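Local coordinates for cell shape-determining protein MreC (Listeria monocytogenes, PDB 2J5U) that is probably involved in forming and maintaining bacterial cell shape and assembles as dimers into a homooligomer of 24 subunits, at residues W83-E88 against L126-V131; G92-V97 against G117-T122; P99-T104 against V222-R227; G108-V113 against P212-Y217; I148-D153 against E160-P165. All coordinates share one frame; numbering follows the deposited sequence.

Overall arrangement
The five contacts illustrate how chemistry follows position in a protein built of two closed six-stranded antiparallel barrels. Contacts 1, 2 and 3 belong to the first barrel and contact 5 to the second, while contact 4 sets a first-barrel strand against the chain that returns from the second. Contacts 3 and 4 are buried: the one combines strand pairing with aliphatic packing, the other relies on apolar contact alone. Contact 1 lies at the surface and is wholly polar. Contacts 2 and 5 are intermediate, with backbone bonds joined by polar side chains and a small apolar component. Contacts 1 and 2 reach neighbouring strands, 86-89 and 121-125, and touch there, whereas contacts 3 and 4 hold the adjacent strands 102-105 and 108-116.

Contact 1 (W83-E88 against L126-V131); sequences WNDQVE and LTSSDV
Asp85 brings its carboxylate against the turn at Ser128 and Ser129, and a single oxygen, OD1, does most of the work. The backbone of Ser129 donates to it, with N 2.7 Å from Asp85 OD1 and an N-H...O angle of 151°. The hydroxyl of the same serine adds a second bond, Ser129 OG to Asp85 OD1, at 3.0 Å. Both donors come in on the syn side and from the same face of the carboxylate, each well out of its plane, so one residue grips one oxygen twice. The CG of Asp85 lies anti to its own carbonyl carbon, which puts CG beside the backbone N (chi1 -72°). A second tie forms one residue earlier, where Thr127 OG1 donates to Asn84 O over 2.8 Å, while the CB of Asn84 packs 3.6 Å from that hydroxyl oxygen. Ser128 contributes within its own segment: its OG accepts from Asp130 N at 3.1 Å, an ST turn that shapes the backbone presented to Asp85. With two donors on OD1, the carboxylate is probably stabilised as the anion. Beyond the contact, Asp85 continues into backbone pairing with Leu125, and Leu126 bonds to Ile110. The contact therefore lies at the surface where strands 86-89 and 121-125 of the first barrel meet, just as the chain leaves the latter on its way to strand 135-139.

Contact 2 (G92-V97 against G117-T122); sequences GSSDGV and GAKSAT
Ser93 and Ser94 direct their backbone N-H groups at two successive carbonyls of the facing turn. In the first of these backbone bonds, Ser93 N lies 2.8 Å from Gly117 O, nearly in line with the C=O. In the second, Ser94 N reaches Ala118 O at 3.0 Å in the carbonyl plane, on a lone pair. Side-chain bonding is added to the same acceptor: Ser94 OG sits 2.7 Å from Ala118 O and well above the carbonyl plane. Chi1 of 58° places this hydroxyl between the backbone N and the carbonyl carbon, on the side of the opposing turn. Close backbone packing accompanies the bonds at Gly92, whose CA lies 3.6 Å from Ser120 N. Bonds internal to 92-97 shape the donor side, where Asp95 OD1 uses its anti lone pair to hold Gly92 N at 2.9 Å, and Gly92 O takes Asp95 N and Val97 N from opposite faces. The apolar share is small, Val97 CG1 resting 4.3 Å from Ala121 CB near Val113 of strand 108-116. Ala118 O thus takes two donors from one serine at the exposed rim, so the turn between strands 108-116 and 121-125 is held by directional polar bonds more than by hydrophobic burial.

Contact 3 (P99-T104 against V222-R227); sequences PDMAVT and VTVLKR
Thr104 and Thr223 form a hydrogen-bonded pair where strands 102-105 and 221-227 run antiparallel in the first barrel. Each backbone donates to the other, Thr104 N to Thr223 O at 2.8 Å and Thr223 N to Thr104 O at 2.7 Å. Further along, Leu225 N gives an almost straight bond (172°) of 2.8 Å to Ala102 O. Val103 and Val224 make the non-hydrogen-bonded pair between, and their CG2 methyls touch at 4.1 Å with the side chains crossing obliquely. Strand 221-227 completes the six-stranded barrel: one flank pairs with 102-105, while Val222 bonds through its backbone to Ala73 of strand 68-77. On the face bearing Thr104 and Thr223, Leu225 crosses Thr104 at about a right angle, its CD1 4.1 Å from Thr104 CG2, and Ile189 covers both. Met101, just before the strand, has a chain extended beyond CG; chi1 of -89° sets CG beside the backbone N, 3.5 Å from Leu225 O. Its CB meets Val224 CG1 at 3.8 Å, whereas CE lies alongside the aliphatic start of Lys226, which points the same way. At the end of the segment, Arg227 turns from these residues to bond Gly180 and Phe185 carbonyls and Ile76 O of the second subunit.

Contact 4 (G108-V113 against P212-Y217); sequences GLIGKV and PGADMY
The backbones of segment 108-113, part of strand 108-116, and segment 212-217 approach closest at Gly108 and Ala214, whose CA atoms are 4.5 Å apart, and then diverge. Ala214 turns its CB toward the strand, into a corner formed by two residues. That methyl lies 3.8 Å from Gly108 CA, and the absence of a side chain there lets the two chains come so near. On its other flank it meets Ile110 CG2, also at 3.8 Å. Chi1 of Ile110 (70°) sets CG1 between the backbone N and the carbonyl carbon, leaving the CG2 branch for Ala214 and Met216. Met216 crosses the isoleucine obliquely, its CG 4.0 Å from Ile110 CG2; the modelled end of the methionine is doubtful. The touching residues are all buried, and the attachment between these segments is apolar; Leu126 also packs against Met216, and Leu219 against Ile110. Ile110 and Gly111 both face Val103 on the neighbouring strand 102-105, which makes the spot a classic beta bulge. The contact joins this bulged strand of the first barrel to the linker returning from strand 205-212 of the second, in a two-barrel layout consistent with the PA peptidase clan to which the family is assigned.

Contact 5 (I148-D153 against E160-P165); sequences IINGYD and ELKQLP
Ile148 and Lys162 hold each other by two backbone bonds, Ile148 N to Lys162 O at 3.0 Å and Lys162 N to Ile148 O at 2.8 Å. Next along the hairpin, Ile149 and Leu161 form the non-hydrogen-bonded pair, and Ile149 CD1 reaches Leu161 CG at 3.6 Å as the side chains cross obliquely. The pairing then becomes irregular: Asn150 N donates to Glu160 O over 2.8 Å, and Glu160 N donates to Gly151 O at 2.9 Å, so that Glu160 bonds to both Asn150 and Gly151. The polar side chains add a hydrogen bond, Lys162 NZ to Asn150 OD1 at 3.1 Å, with the ammonium nitrogen above the amide plane by 36°. Asn150 has CG anti to its backbone N (chi1 178°). Lys162 reaches it with a chain extended beyond CG, its CE passing 3.2 Å from Asn150 O. A second shell fixes the amide: Asn150 ND2 bonds Asn133 O and Val131 O in the approach to strand 135-139. On the apolar face, Ile149 and Leu161 both pack on Ile210, on neighbouring strand 205-212 of this second barrel. Pro80 of the second subunit packs against Ile148. With its NH2 committed to two carbonyls and its oxygen to lysine, the Asn150 amide is fixed in orientation, and the nearby positive charge would probably polarise its carbonyl and strengthen its two donor bonds.

Contact 1 (W83-E88 against L126-V131)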
# COMPACT_ATOMS: atom_id res chain seq x y z
N TRP A 83 -90.07 -10.46 -17.68
CA TRP A 83 -89.40 -9.19 -17.90
C TRP A 83 -88.07 -9.00 -17.17
O TRP A 83 -87.09 -8.53 -17.75
CB TRP A 83 -90.36 -8.06 -17.50
CG TRP A 83 -89.98 -6.72 -18.03
CD1 TRP A 83 -89.32 -5.72 -17.35
CD2 TRP A 83 -90.20 -6.22 -19.35
NE1 TRP A 83 -89.12 -4.64 -18.18
CE2 TRP A 83 -89.65 -4.93 -19.42
CE3 TRP A 83 -90.81 -6.76 -20.49
CZ2 TRP A 83 -89.68 -4.15 -20.57
CZ3 TRP A 83 -90.85 -5.99 -21.65
CH2 TRP A 83 -90.28 -4.70 -21.68
N ASN A 84 -88.03 -9.36 -15.89
CA ASN A 84 -86.82 -9.19 -15.10
C ASN A 84 -85.83 -10.33 -15.14
O ASN A 84 -84.80 -10.28 -14.48
CB ASN A 84 -87.19 -8.92 -13.64
CG ASN A 84 -87.90 -7.61 -13.47
OD1 ASN A 84 -87.60 -6.63 -14.16
ND2 ASN A 84 -88.85 -7.57 -12.54
N ASP A 85 -86.13 -11.36 -15.90
CA ASP A 85 -85.24 -12.49 -15.97
C ASP A 85 -84.34 -12.50 -17.19
O ASP A 85 -83.16 -12.84 -17.13
CB ASP A 85 -86.03 -13.81 -16.00
CG ASP A 85 -86.69 -14.14 -14.69
OD1 ASP A 85 -86.20 -13.68 -13.63
OD2 ASP A 85 -87.69 -14.90 -14.71
N GLN A 86 -84.90 -12.06 -18.29
CA GLN A 86 -84.18 -12.22 -19.52
C GLN A 86 -84.48 -11.21 -20.61
O GLN A 86 -85.51 -10.54 -20.60
CB GLN A 86 -84.52 -13.65 -19.92
CG GLN A 86 -84.29 -14.13 -21.27
CD GLN A 86 -84.73 -15.58 -21.32
OE1 GLN A 86 -84.43 -16.35 -20.42
NE2 GLN A 86 -85.45 -15.94 -22.38
N VAL A 87 -83.56 -11.14 -21.55
CA VAL A 87 -83.65 -10.22 -22.66
C VAL A 87 -82.95 -10.87 -23.85
O VAL A 87 -82.10 -11.75 -23.68
CB VAL A 87 -82.98 -8.88 -22.24
CG1 VAL A 87 -82.27 -8.25 -23.39
CG2 VAL A 87 -84.02 -7.95 -21.67
N GLU A 88 -83.31 -10.47 -25.06
CA GLU A 88 -82.68 -11.02 -26.25
C GLU A 88 -81.97 -9.94 -27.06
O GLU A 88 -82.52 -8.87 -27.29
CB GLU A 88 -83.73 -11.70 -27.09
CG GLU A 88 -83.18 -12.75 -27.99
CD GLU A 88 -83.95 -14.05 -27.87
OE1 GLU A 88 -83.80 -14.92 -28.77
OE2 GLU A 88 -84.69 -14.20 -26.86
N LEU A 126 -79.24 -9.28 -14.04
CA LEU A 126 -78.90 -9.34 -12.63
C LEU A 126 -80.19 -9.50 -11.83
O LEU A 126 -80.21 -10.22 -10.83
CB LEU A 126 -78.16 -8.08 -12.19
CG LEU A 126 -76.75 -7.93 -12.77
CD1 LEU A 126 -76.09 -6.63 -12.32
CD2 LEU A 126 -75.93 -9.12 -12.29
N THR A 127 -81.25 -8.84 -12.28
CA THR A 127 -82.55 -8.90 -11.59
C THR A 127 -83.27 -10.24 -11.71
O THR A 127 -84.37 -10.41 -11.20
CB THR A 127 -83.52 -7.80 -12.10
OG1 THR A 127 -83.69 -7.93 -13.52
CG2 THR A 127 -83.00 -6.42 -11.78
N SER A 128 -82.64 -11.20 -12.39
CA SER A 128 -83.25 -12.52 -12.57
C SER A 128 -83.69 -13.20 -11.28
O SER A 128 -83.11 -12.97 -10.21
CB SER A 128 -82.28 -13.43 -13.30
OG SER A 128 -82.80 -14.75 -13.38
N SER A 129 -84.69 -14.06 -11.39
CA SER A 129 -85.20 -14.80 -10.24
C SER A 129 -84.52 -16.16 -10.08
O SER A 129 -84.93 -16.95 -9.23
CB SER A 129 -86.71 -14.99 -10.35
OG SER A 129 -87.05 -15.67 -11.55
N ASP A 130 -83.50 -16.43 -10.88
CA ASP A 130 -82.77 -17.69 -10.80
C ASP A 130 -81.83 -17.65 -9.60
O ASP A 130 -80.83 -16.96 -9.64
CB ASP A 130 -81.93 -17.91 -12.06
CG ASP A 130 -81.33 -19.30 -12.12
OD1 ASP A 130 -80.86 -19.80 -11.08
OD2 ASP A 130 -81.33 -19.90 -13.22
N VAL A 131 -82.13 -18.41 -8.55
CA VAL A 131 -81.30 -18.41 -7.35
C VAL A 131 -79.83 -18.83 -7.58
O VAL A 131 -78.94 -18.50 -6.78
CB VAL A 131 -81.92 -19.32 -6.26
CG1 VAL A 131 -81.82 -20.78 -6.68
CG2 VAL A 131 -81.23 -19.11 -4.94

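Contact 2 (G92-V97 against G117-T122)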
# COMPACT_ATOMS: atom_id res chain seq x y z
N GLY A 92 -74.98 -12.54 -32.10
CA GLY A 92 -74.83 -13.92 -31.69
C GLY A 92 -73.50 -14.56 -32.02
O GLY A 92 -72.47 -13.91 -32.16
N SER A 93 -73.54 -15.88 -32.12
CA SER A 93 -72.39 -16.70 -32.41
C SER A 93 -71.52 -16.18 -33.53
O SER A 93 -70.31 -16.03 -33.37
CB SER A 93 -72.85 -18.11 -32.76
OG SER A 93 -71.76 -18.91 -33.18
N SER A 94 -72.12 -15.89 -34.68
CA SER A 94 -71.34 -15.41 -35.81
C SER A 94 -70.77 -14.01 -35.61
O SER A 94 -69.99 -13.54 -36.42
CB SER A 94 -72.19 -15.46 -37.08
OG SER A 94 -73.37 -14.69 -36.94
N ASP A 95 -71.16 -13.35 -34.52
CA ASP A 95 -70.65 -12.02 -34.22
C ASP A 95 -69.62 -12.15 -33.11
O ASP A 95 -69.06 -11.16 -32.66
CB ASP A 95 -71.79 -11.10 -33.77
CG ASP A 95 -72.86 -10.92 -34.83
OD1 ASP A 95 -74.03 -11.32 -34.59
OD2 ASP A 95 -72.54 -10.37 -35.92
N GLY A 96 -69.37 -13.37 -32.67
CA GLY A 96 -68.38 -13.60 -31.63
C GLY A 96 -68.95 -13.76 -30.24
O GLY A 96 -68.21 -14.05 -29.29
N VAL A 97 -70.25 -13.59 -30.09
CA VAL A 97 -70.88 -13.72 -28.79
C VAL A 97 -70.83 -15.16 -28.31
O VAL A 97 -71.07 -16.09 -29.07
CB VAL A 97 -72.33 -13.26 -28.84
CG1 VAL A 97 -72.95 -13.38 -27.47
CG2 VAL A 97 -72.41 -11.83 -29.35
N GLY A 117 -77.38 -18.17 -30.45
CA GLY A 117 -77.79 -18.72 -31.72
C GLY A 117 -76.82 -18.11 -32.72
O GLY A 117 -75.83 -17.50 -32.32
N ALA A 118 -77.09 -18.25 -34.01
CA ALA A 118 -76.17 -17.71 -35.00
C ALA A 118 -76.13 -16.19 -35.00
O ALA A 118 -75.06 -15.59 -34.99
CB ALA A 118 -76.52 -18.21 -36.39
N LYS A 119 -77.30 -15.57 -34.99
CA LYS A 119 -77.36 -14.12 -35.03
C LYS A 119 -78.06 -13.41 -33.88
O LYS A 119 -78.39 -12.24 -33.98
CB LYS A 119 -77.97 -13.68 -36.36
CG LYS A 119 -77.06 -13.92 -37.56
CD LYS A 119 -77.49 -13.07 -38.74
CE LYS A 119 -76.37 -12.91 -39.77
NZ LYS A 119 -75.88 -14.21 -40.33
N SER A 120 -78.29 -14.12 -32.79
CA SER A 120 -78.95 -13.50 -31.65
C SER A 120 -78.59 -14.31 -30.44
O SER A 120 -78.04 -15.40 -30.58
CB SER A 120 -80.47 -13.46 -31.84
OG SER A 120 -81.02 -14.76 -31.99
N ALA A 121 -78.89 -13.78 -29.25
CA ALA A 121 -78.58 -14.49 -28.03
C ALA A 121 -79.42 -14.02 -26.86
O ALA A 121 -79.98 -12.92 -26.86
CB ALA A 121 -77.12 -14.33 -27.71
N THR A 122 -79.49 -14.87 -25.84
CA THR A 122 -80.26 -14.60 -24.63
C THR A 122 -79.31 -14.16 -23.54
O THR A 122 -78.22 -14.71 -23.40
CB THR A 122 -80.98 -15.89 -24.16
OG1 THR A 122 -81.87 -16.34 -25.19
CG2 THR A 122 -81.77 -15.64 -22.90

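Contact 3 (P99-T104 against V222-R227)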
# COMPACT_ATOMS: atom_id res chain seq x y z
N PRO A 99 -71.59 -17.82 -24.65
CA PRO A 99 -72.21 -17.97 -23.33
C PRO A 99 -71.22 -17.55 -22.23
O PRO A 99 -70.04 -17.84 -22.33
CB PRO A 99 -72.52 -19.46 -23.26
CG PRO A 99 -72.80 -19.81 -24.68
CD PRO A 99 -71.79 -19.02 -25.48
N ASP A 100 -71.72 -16.88 -21.21
CA ASP A 100 -70.91 -16.42 -20.08
C ASP A 100 -70.19 -15.09 -20.24
O ASP A 100 -69.47 -14.67 -19.34
CB ASP A 100 -69.92 -17.50 -19.65
CG ASP A 100 -70.57 -18.61 -18.84
OD1 ASP A 100 -69.94 -19.67 -18.67
OD2 ASP A 100 -71.72 -18.42 -18.37
N MET A 101 -70.38 -14.44 -21.38
CA MET A 101 -69.78 -13.13 -21.60
C MET A 101 -70.62 -12.11 -20.81
O MET A 101 -71.84 -12.24 -20.69
CB MET A 101 -69.78 -12.76 -23.09
CG MET A 101 -68.56 -13.22 -23.86
SD MET A 101 -68.62 -12.89 -25.60
CE MET A 101 -67.29 -13.82 -26.16
N ALA A 102 -69.97 -11.09 -20.26
CA ALA A 102 -70.68 -10.07 -19.50
C ALA A 102 -71.40 -9.11 -20.44
O ALA A 102 -70.93 -8.83 -21.54
CB ALA A 102 -69.70 -9.31 -18.64
N VAL A 103 -72.55 -8.61 -20.01
CA VAL A 103 -73.29 -7.66 -20.82
C VAL A 103 -73.49 -6.44 -19.96
O VAL A 103 -73.94 -6.54 -18.82
CB VAL A 103 -74.66 -8.19 -21.25
CG1 VAL A 103 -75.36 -7.15 -22.10
CG2 VAL A 103 -74.51 -9.49 -22.03
N THR A 104 -73.16 -5.27 -20.52
CA THR A 104 -73.26 -4.02 -19.79
C THR A 104 -73.85 -2.85 -20.57
O THR A 104 -74.16 -2.96 -21.75
CB THR A 104 -71.87 -3.54 -19.34
OG1 THR A 104 -71.05 -3.36 -20.49
CG2 THR A 104 -71.22 -4.56 -18.43
N VAL A 222 -76.95 -1.99 -25.61
CA VAL A 222 -76.18 -2.78 -24.68
C VAL A 222 -74.81 -3.20 -25.23
O VAL A 222 -74.59 -3.19 -26.44
CB VAL A 222 -77.04 -4.01 -24.34
CG1 VAL A 222 -76.25 -5.29 -24.46
CG2 VAL A 222 -77.63 -3.83 -22.98
N THR A 223 -73.90 -3.59 -24.34
CA THR A 223 -72.56 -4.02 -24.78
C THR A 223 -72.06 -5.35 -24.21
O THR A 223 -72.00 -5.55 -23.00
CB THR A 223 -71.52 -2.93 -24.46
OG1 THR A 223 -71.95 -1.69 -25.03
CG2 THR A 223 -70.17 -3.29 -25.07
N VAL A 224 -71.70 -6.26 -25.11
CA VAL A 224 -71.20 -7.57 -24.72
C VAL A 224 -69.66 -7.53 -24.67
O VAL A 224 -69.01 -7.19 -25.64
CB VAL A 224 -71.65 -8.66 -25.72
CG1 VAL A 224 -71.17 -10.02 -25.27
CG2 VAL A 224 -73.15 -8.67 -25.83
N LEU A 225 -69.11 -7.90 -23.52
CA LEU A 225 -67.66 -7.90 -23.31
C LEU A 225 -66.98 -9.27 -23.43
O LEU A 225 -67.31 -10.19 -22.70
CB LEU A 225 -67.32 -7.33 -21.93
CG LEU A 225 -68.07 -6.06 -21.52
CD1 LEU A 225 -67.60 -5.61 -20.15
CD2 LEU A 225 -67.86 -4.98 -22.57
N LYS A 226 -66.02 -9.38 -24.33
CA LYS A 226 -65.26 -10.61 -24.46
C LYS A 226 -64.13 -10.43 -23.45
O LYS A 226 -63.46 -9.39 -23.45
CB LYS A 226 -64.68 -10.75 -25.87
CG LYS A 226 -63.70 -11.90 -26.05
CD LYS A 226 -63.03 -11.84 -27.42
CE LYS A 226 -61.99 -12.95 -27.58
NZ LYS A 226 -61.31 -12.91 -28.92
N ARG A 227 -63.92 -11.39 -22.56
CA ARG A 227 -62.85 -11.26 -21.57
C ARG A 227 -61.52 -11.63 -22.20
O ARG A 227 -61.42 -12.65 -22.89
CB ARG A 227 -63.14 -12.17 -20.36
CG ARG A 227 -61.94 -12.48 -19.50
CD ARG A 227 -62.37 -13.25 -18.28
NE ARG A 227 -61.28 -13.99 -17.66
CZ ARG A 227 -61.15 -14.17 -16.35
NH1 ARG A 227 -60.13 -14.87 -15.87
NH2 ARG A 227 -62.03 -13.63 -15.52

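Contact 4 (G108-V113 against P212-Y217)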
# COMPACT_ATOMS: atom_id res chain seq x y z
N GLY A 108 -73.42 0.66 -15.91
CA GLY A 108 -73.24 -0.57 -15.15
C GLY A 108 -73.43 -1.93 -15.81
O GLY A 108 -73.76 -2.05 -16.99
N LEU A 109 -73.21 -2.96 -15.00
CA LEU A 109 -73.36 -4.35 -15.43
C LEU A 109 -74.85 -4.73 -15.46
O LEU A 109 -75.58 -4.41 -14.52
CB LEU A 109 -72.64 -5.27 -14.43
CG LEU A 109 -72.77 -6.77 -14.69
CD1 LEU A 109 -71.98 -7.09 -15.92
CD2 LEU A 109 -72.23 -7.58 -13.55
N ILE A 110 -75.30 -5.40 -16.52
CA ILE A 110 -76.70 -5.81 -16.54
C ILE A 110 -76.93 -7.32 -16.62
O ILE A 110 -78.03 -7.79 -16.39
CB ILE A 110 -77.50 -5.12 -17.68
CG1 ILE A 110 -77.06 -5.67 -19.03
CG2 ILE A 110 -77.31 -3.62 -17.60
CD1 ILE A 110 -77.98 -5.31 -20.15
N GLY A 111 -75.90 -8.08 -16.96
CA GLY A 111 -76.10 -9.52 -17.02
C GLY A 111 -75.03 -10.30 -17.72
O GLY A 111 -73.91 -9.82 -17.89
N LYS A 112 -75.38 -11.52 -18.13
CA LYS A 112 -74.44 -12.37 -18.83
C LYS A 112 -75.13 -13.17 -19.91
O LYS A 112 -76.31 -13.48 -19.81
CB LYS A 112 -73.72 -13.31 -17.87
CG LYS A 112 -74.56 -14.45 -17.34
CD LYS A 112 -73.66 -15.45 -16.64
CE LYS A 112 -74.45 -16.64 -16.13
NZ LYS A 112 -75.58 -16.23 -15.23
N VAL A 113 -74.39 -13.49 -20.96
CA VAL A 113 -74.95 -14.26 -22.05
C VAL A 113 -75.21 -15.69 -21.59
O VAL A 113 -74.36 -16.32 -20.96
CB VAL A 113 -74.00 -14.27 -23.24
CG1 VAL A 113 -74.63 -15.01 -24.40
CG2 VAL A 113 -73.69 -12.85 -23.64
N PRO A 212 -78.12 -1.50 -7.82
CA PRO A 212 -77.49 -1.57 -9.14
C PRO A 212 -77.39 -0.19 -9.75
O PRO A 212 -78.30 0.62 -9.62
CB PRO A 212 -78.42 -2.49 -9.92
CG PRO A 212 -79.72 -2.33 -9.26
CD PRO A 212 -79.36 -2.29 -7.80
N GLY A 213 -76.26 0.07 -10.40
CA GLY A 213 -76.05 1.36 -11.02
C GLY A 213 -76.79 1.47 -12.33
O GLY A 213 -77.29 2.54 -12.70
N ALA A 214 -76.88 0.36 -13.05
CA ALA A 214 -77.58 0.37 -14.31
C ALA A 214 -79.06 0.14 -14.06
O ALA A 214 -79.44 -0.64 -13.19
CB ALA A 214 -77.03 -0.72 -15.22
N ASP A 215 -79.91 0.84 -14.81
CA ASP A 215 -81.35 0.67 -14.68
C ASP A 215 -81.72 -0.43 -15.66
O ASP A 215 -81.57 -0.25 -16.87
CB ASP A 215 -82.10 1.93 -15.06
CG ASP A 215 -83.59 1.68 -15.23
OD1 ASP A 215 -84.25 1.30 -14.23
OD2 ASP A 215 -84.09 1.84 -16.36
N MET A 216 -82.21 -1.56 -15.15
CA MET A 216 -82.53 -2.66 -16.03
C MET A 216 -84.00 -2.78 -16.43
O MET A 216 -84.38 -3.70 -17.16
CB MET A 216 -82.02 -3.95 -15.40
CG MET A 216 -80.51 -3.91 -15.19
SD MET A 216 -79.92 -4.99 -13.92
CE MET A 216 -79.66 -6.35 -14.83
N TYR A 217 -84.83 -1.84 -15.98
CA TYR A 217 -86.25 -1.89 -16.32
C TYR A 217 -86.51 -1.54 -17.77
O TYR A 217 -87.49 -1.99 -18.35
CB TYR A 217 -87.06 -0.94 -15.43
CG TYR A 217 -88.53 -0.88 -15.81
CD1 TYR A 217 -89.04 0.19 -16.56
CD2 TYR A 217 -89.41 -1.92 -15.45
CE1 TYR A 217 -90.40 0.23 -16.94
CE2 TYR A 217 -90.75 -1.89 -15.83
CZ TYR A 217 -91.24 -0.82 -16.57
OH TYR A 217 -92.57 -0.81 -16.95

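Contact 5 (I148-D153 against E160-P165)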
# COMPACT_ATOMS: atom_id res chain seq x y z
N ILE A 148 -69.71 -12.65 -3.34
CA ILE A 148 -70.52 -13.12 -4.45
C ILE A 148 -71.86 -12.39 -4.49
O ILE A 148 -72.57 -12.34 -3.50
CB ILE A 148 -70.79 -14.63 -4.34
CG1 ILE A 148 -69.48 -15.39 -4.15
CG2 ILE A 148 -71.49 -15.11 -5.58
CD1 ILE A 148 -68.51 -15.25 -5.32
N ILE A 149 -72.18 -11.81 -5.64
CA ILE A 149 -73.48 -11.15 -5.77
C ILE A 149 -74.39 -12.34 -6.06
O ILE A 149 -74.10 -13.15 -6.96
CB ILE A 149 -73.52 -10.19 -6.97
CG1 ILE A 149 -72.61 -8.98 -6.72
CG2 ILE A 149 -74.96 -9.78 -7.23
CD1 ILE A 149 -73.09 -8.06 -5.66
N ASN A 150 -75.47 -12.47 -5.32
CA ASN A 150 -76.35 -13.61 -5.51
C ASN A 150 -77.74 -13.38 -4.94
O ASN A 150 -77.98 -13.64 -3.77
CB ASN A 150 -75.72 -14.82 -4.84
CG ASN A 150 -76.57 -16.05 -4.95
OD1 ASN A 150 -76.79 -16.75 -3.97
ND2 ASN A 150 -77.05 -16.32 -6.15
N GLY A 151 -78.65 -12.89 -5.78
CA GLY A 151 -80.00 -12.66 -5.30
C GLY A 151 -80.49 -11.24 -5.50
O GLY A 151 -79.80 -10.27 -5.18
N TYR A 152 -81.70 -11.12 -6.04
CA TYR A 152 -82.30 -9.81 -6.27
C TYR A 152 -83.66 -9.75 -5.58
O TYR A 152 -84.42 -10.71 -5.60
CB TYR A 152 -82.45 -9.54 -7.77
CG TYR A 152 -83.09 -8.21 -8.07
CD1 TYR A 152 -84.38 -8.12 -8.59
CD2 TYR A 152 -82.40 -7.03 -7.82
CE1 TYR A 152 -84.97 -6.89 -8.86
CE2 TYR A 152 -82.98 -5.78 -8.09
CZ TYR A 152 -84.26 -5.72 -8.61
OH TYR A 152 -84.80 -4.49 -8.90
N ASP A 153 -83.95 -8.61 -4.95
CA ASP A 153 -85.21 -8.43 -4.26
C ASP A 153 -86.03 -7.41 -5.04
O ASP A 153 -85.66 -6.24 -5.12
CB ASP A 153 -84.95 -7.94 -2.83
CG ASP A 153 -86.19 -7.95 -1.98
OD1 ASP A 153 -87.05 -7.05 -2.15
OD2 ASP A 153 -86.33 -8.86 -1.14
N GLU A 160 -77.92 -8.77 -3.49
CA GLU A 160 -77.30 -9.30 -2.28
C GLU A 160 -75.82 -9.64 -2.48
O GLU A 160 -75.48 -10.49 -3.31
CB GLU A 160 -78.00 -10.58 -1.81
CG GLU A 160 -79.14 -10.36 -0.84
CD GLU A 160 -79.46 -11.63 -0.04
OE1 GLU A 160 -78.60 -12.06 0.76
OE2 GLU A 160 -80.57 -12.19 -0.22
N LEU A 161 -74.94 -8.99 -1.73
CA LEU A 161 -73.51 -9.26 -1.81
C LEU A 161 -73.22 -10.14 -0.61
O LEU A 161 -73.21 -9.66 0.51
CB LEU A 161 -72.71 -7.97 -1.68
CG LEU A 161 -71.41 -7.92 -2.46
CD1 LEU A 161 -70.57 -6.79 -1.92
CD2 LEU A 161 -70.66 -9.24 -2.36
N LYS A 162 -73.00 -11.43 -0.85
CA LYS A 162 -72.76 -12.37 0.24
C LYS A 162 -71.30 -12.75 0.45
O LYS A 162 -70.48 -12.70 -0.47
CB LYS A 162 -73.55 -13.66 0.01
CG LYS A 162 -75.04 -13.48 -0.25
CD LYS A 162 -75.68 -14.82 -0.56
CE LYS A 162 -77.17 -14.69 -0.82
NZ LYS A 162 -77.79 -16.01 -1.13
N GLN A 163 -71.00 -13.15 1.68
CA GLN A 163 -69.67 -13.60 2.06
C GLN A 163 -68.52 -12.63 2.16
O GLN A 163 -67.40 -12.96 1.78
CB GLN A 163 -69.25 -14.74 1.15
CG GLN A 163 -69.97 -15.99 1.48
CD GLN A 163 -69.59 -17.12 0.58
OE1 GLN A 163 -69.98 -17.17 -0.59
NE2 GLN A 163 -68.80 -18.05 1.11
N LEU A 164 -68.78 -11.44 2.67
CA LEU A 164 -67.73 -10.46 2.84
C LEU A 164 -67.13 -10.76 4.20
O LEU A 164 -67.82 -11.26 5.09
CB LEU A 164 -68.31 -9.04 2.83
CG LEU A 164 -68.79 -8.57 1.46
CD1 LEU A 164 -69.94 -9.43 1.04
CD2 LEU A 164 -69.21 -7.11 1.50
N PRO A 165 -65.83 -10.50 4.37
CA PRO A 165 -65.15 -10.76 5.65
C PRO A 165 -65.90 -10.13 6.82
O PRO A 165 -66.31 -8.97 6.74
CB PRO A 165 -63.76 -10.16 5.44
CG PRO A 165 -63.99 -9.09 4.38
CD PRO A 165 -64.94 -9.78 3.44